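Local coordinates for protein alpha-glucosidase (Bacteroides thetaiotaomicron, PDB 5XFM) that probably hydrolyses beta-L-arabinopyranosides and alpha-galactosides as a bifunctional, calcium-containing member of glycoside hydrolase family 97, at residues P158-M163 / Y173-K178; H433-P438 / S451-A456. The protein carries 1 engineered substitution. One frame throughout, in Å; residues are numbered along the deposited sequence.

Contact 1: residues P158-M163 / Y173-K178; sequences PQSDAM and YEEEYK. With CA (calcium ion), chain E.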
loop_
_atom_site.group_PDB
_atom_site.type_symbol
_atom_site.label_atom_id
_atom_site.label_comp_id
_atom_site.label_asym_id
_atom_site.label_seq_id
_atom_site.Cartn_x
_atom_site.Cartn_y
_atom_site.Cartn_z
ATOM N N PRO A 158 6.958 -3.427 12.771
ATOM C CA PRO A 158 7.119 -2.342 13.735
ATOM C C PRO A 158 7.471 -1.018 13.084
ATOM O O PRO A 158 8.002 -0.991 11.974
ATOM C CB PRO A 158 8.276 -2.831 14.593
ATOM C CG PRO A 158 9.136 -3.568 13.599
ATOM C CD PRO A 158 8.163 -4.278 12.705
ATOM N N GLN A 159 7.142 0.067 13.770
ATOM C CA GLN A 159 7.666 1.378 13.426
ATOM C C GLN A 159 9.087 1.505 13.992
ATOM O O GLN A 159 9.333 1.143 15.141
ATOM C CB GLN A 159 6.746 2.480 13.962
ATOM C CG GLN A 159 7.318 3.885 13.857
ATOM C CD GLN A 159 7.451 4.371 12.427
ATOM O OE1 GLN A 159 8.167 3.776 11.618
ATOM N NE2 GLN A 159 6.790 5.478 12.116
ATOM N N SER A 160 10.024 2.011 13.196
ATOM C CA SER A 160 11.420 2.072 13.640
ATOM C C SER A 160 11.691 3.278 14.537
ATOM O O SER A 160 10.814 4.112 14.751
ATOM C CB SER A 160 12.376 2.100 12.438
ATOM O OG SER A 160 12.327 3.345 11.747
ATOM N N ASP A 161 12.903 3.350 15.080
ATOM C CA ASP A 161 13.381 4.580 15.694
ATOM C C ASP A 161 13.439 5.646 14.611
ATOM O O ASP A 161 13.379 5.332 13.419
ATOM C CB ASP A 161 14.767 4.412 16.331
ATOM C CG ASP A 161 14.786 3.384 17.445
ATOM O OD1 ASP A 161 13.889 3.426 18.312
ATOM O OD2 ASP A 161 15.710 2.539 17.451
ATOM N N ALA A 162 13.518 6.904 15.026
ATOM C CA ALA A 162 13.676 7.997 14.086
ATOM C C ALA A 162 15.157 8.242 13.828
ATOM O O ALA A 162 15.973 8.098 14.736
ATOM C CB ALA A 162 13.000 9.260 14.608
ATOM N N MET A 163 15.485 8.614 12.590
ATOM C CA MET A 163 16.838 9.043 12.199
ATOM C C MET A 163 17.891 7.927 12.290
ATOM O O MET A 163 19.055 8.201 12.565
ATOM C CB MET A 163 17.313 10.233 13.049
ATOM C CG MET A 163 16.267 11.321 13.301
ATOM S SD MET A 163 15.351 11.804 11.837
ATOM C CE MET A 163 16.649 12.386 10.745
ATOM N N TYR A 173 9.054 2.975 6.531
ATOM C CA TYR A 173 8.098 1.885 6.369
ATOM C C TYR A 173 8.759 0.688 5.706
ATOM O O TYR A 173 8.217 0.079 4.781
ATOM C CB TYR A 173 6.875 2.369 5.572
ATOM C CG TYR A 173 5.932 3.202 6.406
ATOM C CD1 TYR A 173 6.384 4.347 7.055
ATOM C CD2 TYR A 173 4.591 2.853 6.547
ATOM C CE1 TYR A 173 5.540 5.113 7.823
ATOM C CE2 TYR A 173 3.730 3.624 7.315
ATOM C CZ TYR A 173 4.214 4.752 7.950
ATOM O OH TYR A 173 3.378 5.528 8.719
ATOM N N GLU A 174 9.954 0.365 6.183
ATOM C CA GLU A 174 10.726 -0.733 5.625
ATOM C C GLU A 174 11.138 -1.725 6.710
ATOM O O GLU A 174 12.318 -1.929 6.958
ATOM C CB GLU A 174 11.954 -0.188 4.878
ATOM C CG GLU A 174 11.639 0.253 3.447
ATOM C CD GLU A 174 12.683 1.192 2.844
ATOM O OE1 GLU A 174 13.571 1.672 3.573
ATOM O OE2 GLU A 174 12.636 1.417 1.617
ATOM N N GLU A 175 10.154 -2.353 7.349
ATOM C CA GLU A 175 10.445 -3.280 8.436
ATOM C C GLU A 175 9.823 -4.653 8.199
ATOM O O GLU A 175 9.004 -4.836 7.297
ATOM C CB GLU A 175 9.966 -2.700 9.769
ATOM C CG GLU A 175 10.506 -1.296 10.047
ATOM C CD GLU A 175 12.014 -1.247 10.233
ATOM O OE1 GLU A 175 12.595 -2.220 10.763
ATOM O OE2 GLU A 175 12.624 -0.229 9.832
ATOM N N GLU A 176 10.227 -5.621 9.011
ATOM C CA GLU A 176 9.835 -7.005 8.794
ATOM C C GLU A 176 8.642 -7.392 9.649
ATOM O O GLU A 176 8.398 -6.787 10.692
ATOM C CB GLU A 176 11.003 -7.940 9.093
ATOM C CG GLU A 176 12.151 -7.817 8.125
ATOM C CD GLU A 176 13.311 -8.704 8.502
ATOM O OE1 GLU A 176 13.330 -9.876 8.065
ATOM O OE2 GLU A 176 14.194 -8.237 9.245
ATOM N N TYR A 177 7.923 -8.420 9.201
ATOM C CA TYR A 177 6.737 -8.929 9.890
ATOM C C TYR A 177 7.024 -10.143 10.766
ATOM O O TYR A 177 8.026 -10.826 10.584
ATOM C CB TYR A 177 5.653 -9.319 8.882
ATOM C CG TYR A 177 5.048 -8.181 8.102
ATOM C CD1 TYR A 177 5.683 -7.678 6.967
ATOM C CD2 TYR A 177 3.824 -7.633 8.475
ATOM C CE1 TYR A 177 5.132 -6.649 6.237
ATOM C CE2 TYR A 177 3.258 -6.598 7.748
ATOM C CZ TYR A 177 3.917 -6.111 6.629
ATOM O OH TYR A 177 3.370 -5.090 5.899
ATOM N N LYS A 178 6.130 -10.381 11.725
ATOM C CA LYS A 178 6.036 -11.652 12.433
ATOM C C LYS A 178 4.639 -12.235 12.234
ATOM O O LYS A 178 3.635 -11.546 12.440
ATOM C CB LYS A 178 6.324 -11.491 13.926
ATOM C CG LYS A 178 7.714 -10.996 14.265
ATOM C CD LYS A 178 7.988 -11.156 15.757
ATOM C CE LYS A 178 7.171 -10.168 16.589
ATOM N NZ LYS A 178 7.340 -10.343 18.062
HETATM CA CA CA E . 13.976 2.286 -0.351
HETATM O O HOH W 1 8.711 2.431 9.503
HETATM O O HOH W 2 15.783 2.202 1.381
HETATM O O HOH W 3 14.275 4.511 0.380
HETATM O O HOH W 4 16.805 2.354 -0.658
HETATM O O HOH W 5 14.261 3.278 -2.533
#
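Pro158 and Glu175 make most of this contact by van der Waals packing, their side chains crossing at about a right angle. The CG methylene of Glu175 comes up to Pro158 O at 3.2 Å, while the CD and CG carbons of the proline ring lie against the start of the glutamate chain, with Pro158 CD 3.8 Å from Glu175 CB. The same ring carbon, Pro158 CD, also meets the backbone oxygen Glu176 O at 3.2 Å. In Glu175 a bend at chi2 (-65°) turns CD toward Ser160, and Glu175 OE2 lies 3.5 Å from Ser160 CB. That carboxylate is claimed from outside the two segments, by a salt bridge from Lys170 to OE2 and a hydrogen bond between OE1 and Tyr189. Ser160 OG donates to Asp161 O within its own segment, at 2.8 Å.

The polar link between the segments runs through water 1. It donates to Gln159 OE1 at 2.6 Å and weakly accepts the backbone N-H of Tyr173, so the amide end of Gln159 meets the turn of chain at Tyr173 indirectly.

Metal binding falls to the next residue. Glu174 points away from 158-163 and binds calcium through one oxygen, OE2, at 2.5 Å; its other oxygen, OE1, accepts a hydrogen bond from water 2, itself a calcium ligand. Glu452 and Glu458 also bind the ion.

Both segments belong to the long loop joining strands 153-156 and 178-182, antiparallel neighbours at one end of a nine-stranded sheet in the N-terminal region. From this loop Tyr173 OH reaches Asp408 and Arg439, and Glu176 hydrogen-bonds His465 in helix 464-468.

Contact 2: residues H433-P438 / S451-A456; sequences HGCTLP and SEAVLA. With CA (calcium ion), chain E.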
loop_
_atom_site.group_PDB
_atom_site.type_symbol
_atom_site.label_atom_id
_atom_site.label_comp_id
_atom_site.label_asym_id
_atom_site.label_seq_id
_atom_site.Cartn_x
_atom_site.Cartn_y
_atom_site.Cartn_z
ATOM N N HIS A 433 9.175 6.882 -2.905
ATOM C CA HIS A 433 10.026 5.889 -2.260
ATOM C C HIS A 433 10.556 6.450 -0.945
ATOM O O HIS A 433 10.503 7.661 -0.717
ATOM C CB HIS A 433 11.185 5.483 -3.172
ATOM C CG HIS A 433 10.891 4.293 -4.029
ATOM N ND1 HIS A 433 11.629 3.130 -3.963
ATOM C CD2 HIS A 433 9.944 4.082 -4.972
ATOM C CE1 HIS A 433 11.142 2.253 -4.822
ATOM N NE2 HIS A 433 10.119 2.808 -5.447
ATOM N N GLY A 434 11.059 5.568 -0.085
ATOM C CA GLY A 434 11.596 5.962 1.209
ATOM C C GLY A 434 10.539 6.736 1.949
ATOM O O GLY A 434 10.808 7.797 2.513
ATOM N N CYS A 435 9.336 6.173 1.958
ATOM C CA CYS A 435 8.127 6.955 2.183
ATOM C C CYS A 435 7.138 6.275 3.108
ATOM O O CYS A 435 7.338 5.136 3.547
ATOM C CB CYS A 435 7.438 7.238 0.844
ATOM S SG CYS A 435 6.924 5.727 -0.043
ATOM N N THR A 436 6.058 6.989 3.393
ATOM C CA THR A 436 5.013 6.457 4.236
ATOM C C THR A 436 3.986 5.697 3.413
ATOM O O THR A 436 3.974 5.784 2.178
ATOM C CB THR A 436 4.318 7.568 5.011
ATOM O OG1 THR A 436 3.454 7.004 6.008
ATOM C CG2 THR A 436 3.525 8.481 4.071
ATOM N N LEU A 437 3.125 4.961 4.113
ATOM C CA LEU A 437 2.045 4.213 3.489
ATOM C C LEU A 437 1.103 5.166 2.763
ATOM O O LEU A 437 0.798 6.237 3.283
ATOM C CB LEU A 437 1.270 3.417 4.544
ATOM C CG LEU A 437 0.114 2.533 4.078
ATOM C CD1 LEU A 437 0.691 1.249 3.516
ATOM C CD2 LEU A 437 -0.890 2.232 5.198
ATOM N N PRO A 438 0.654 4.792 1.549
ATOM C CA PRO A 438 -0.358 5.586 0.845
ATOM C C PRO A 438 -1.708 5.428 1.532
ATOM O O PRO A 438 -2.049 4.330 1.975
ATOM C CB PRO A 438 -0.370 4.980 -0.560
ATOM C CG PRO A 438 0.043 3.562 -0.339
ATOM C CD PRO A 438 1.066 3.615 0.762
ATOM N N SER A 451 3.721 3.779 -4.425
ATOM C CA SER A 451 4.592 4.066 -3.289
ATOM C C SER A 451 5.442 2.852 -2.925
ATOM O O SER A 451 5.073 1.709 -3.216
ATOM C CB SER A 451 3.765 4.476 -2.065
ATOM O OG SER A 451 3.166 5.745 -2.233
ATOM N N GLU A 452 6.568 3.089 -2.264
ATOM C CA GLU A 452 7.384 1.976 -1.792
ATOM C C GLU A 452 6.755 1.477 -0.481
ATOM O O GLU A 452 5.924 0.571 -0.500
ATOM C CB GLU A 452 8.849 2.397 -1.614
ATOM C CG GLU A 452 9.841 1.248 -1.365
ATOM C CD GLU A 452 11.257 1.758 -1.135
ATOM O OE1 GLU A 452 11.398 2.891 -0.622
ATOM O OE2 GLU A 452 12.227 1.038 -1.464
ATOM N N ALA A 453 7.115 2.105 0.636
ATOM C CA ALA A 453 6.562 1.777 1.955
ATOM C C ALA A 453 6.539 0.275 2.222
ATOM O O ALA A 453 5.570 -0.255 2.761
ATOM C CB ALA A 453 5.159 2.353 2.097
ATOM N N VAL A 454 7.629 -0.393 1.866
ATOM C CA VAL A 454 7.759 -1.833 2.028
ATOM C C VAL A 454 9.222 -2.192 1.824
ATOM O O VAL A 454 9.980 -1.421 1.221
ATOM C CB VAL A 454 6.877 -2.615 1.012
ATOM C CG1 VAL A 454 7.414 -2.456 -0.402
ATOM C CG2 VAL A 454 6.789 -4.087 1.367
ATOM N N LEU A 455 9.620 -3.347 2.346
ATOM C CA LEU A 455 10.918 -3.907 2.040
ATOM C C LEU A 455 10.884 -4.389 0.592
ATOM O O LEU A 455 10.416 -5.489 0.297
ATOM C CB LEU A 455 11.254 -5.036 3.018
ATOM C CG LEU A 455 11.705 -4.480 4.370
ATOM C CD1 LEU A 455 11.670 -5.521 5.455
ATOM C CD2 LEU A 455 13.113 -3.916 4.225
ATOM N N ALA A 456 11.362 -3.542 -0.313
ATOM C CA ALA A 456 11.289 -3.834 -1.740
ATOM C C ALA A 456 12.385 -4.803 -2.183
ATOM O O ALA A 456 13.222 -5.230 -1.386
ATOM C CB ALA A 456 11.366 -2.545 -2.551
HETATM CA CA CA E . 13.976 2.286 -0.351
HETATM O O HOH W 5 14.261 3.278 -2.533
HETATM O O HOH W 6 9.912 3.273 1.577
HETATM O O HOH W 3 14.275 4.511 0.380
HETATM O O HOH W 2 15.783 2.202 1.381
HETATM O O HOH W 4 16.805 2.354 -0.658
#
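His433 and Glu452 face each other, CA to CA 4.7 Å, where the chain leaves strands 429-432 and 448-451, adjacent parallel strands of the TIM-barrel catalytic region. The two loops therefore lie at the C-terminal ends of the barrel strands, the rim on which TIM-barrel enzymes build their active sites. Farther along, Leu437 CA and Ala453 CA are 5.4 Å apart. Gly434 and Ala453 both have positive phi, and each marks a sharp change of direction in its loop.

Glu452 carries the contact. With CG anti to the backbone N (chi1 -169°) and the chain straight beyond it, the side chain runs out to the calcium ion, and the carboxylate grips the metal with both oxygens, Glu452 OE1 at 2.7 Å and OE2 at 2.4 Å. On the way the aliphatic part crosses the imidazole of His433: Glu452 CB sits over the ring centre, 3.7 Å from the centroid, in a CH-pi contact, and the ring and carboxylate planes are turned 38° apart. Glu452 OE1 also receives the N-H of Gly434 in a nearly straight hydrogen bond, 2.8 Å with an angle of 169° at the hydrogen. Water 6 bonds to that oxygen too, while accepting the backbone N-H groups of Cys435 and Ala453, and thus pins both loops to the ligand carboxylate.

Beyond the glutamate small side chains pack against backbone: Cys435 SG lies near the nitrogens of Glu452 and Ala453, and Ala453 CB rests 3.6 Å from Thr436 O. At the far end Pro438 CD lies beside Ser451 CB. Back at the metal, His433 ND1 hydrogen-bonds in the ring plane, at 3.0 Å, to water 5, which is itself a calcium ligand.

Overall arrangement
From the N terminus the chain first makes contact 1, where the loop leaving strand 153-156 doubles back on itself before entering strand 178-182. Contact 2 opens much later, after strand 429-432, and closes once the chain has passed helix 441-444 and strand 448-451. The two follow in series, neither nested nor crossed, yet their centres are about 11 Å apart and they touch: Tyr173 packs on Thr436, and Leu455 meets the backbone of Glu175. Calcium bridges them, taking a glutamate from each, with Glu458 from the start of helix 458-462 as a third. Together they tie the N-terminal beta region to the rim of the barrel.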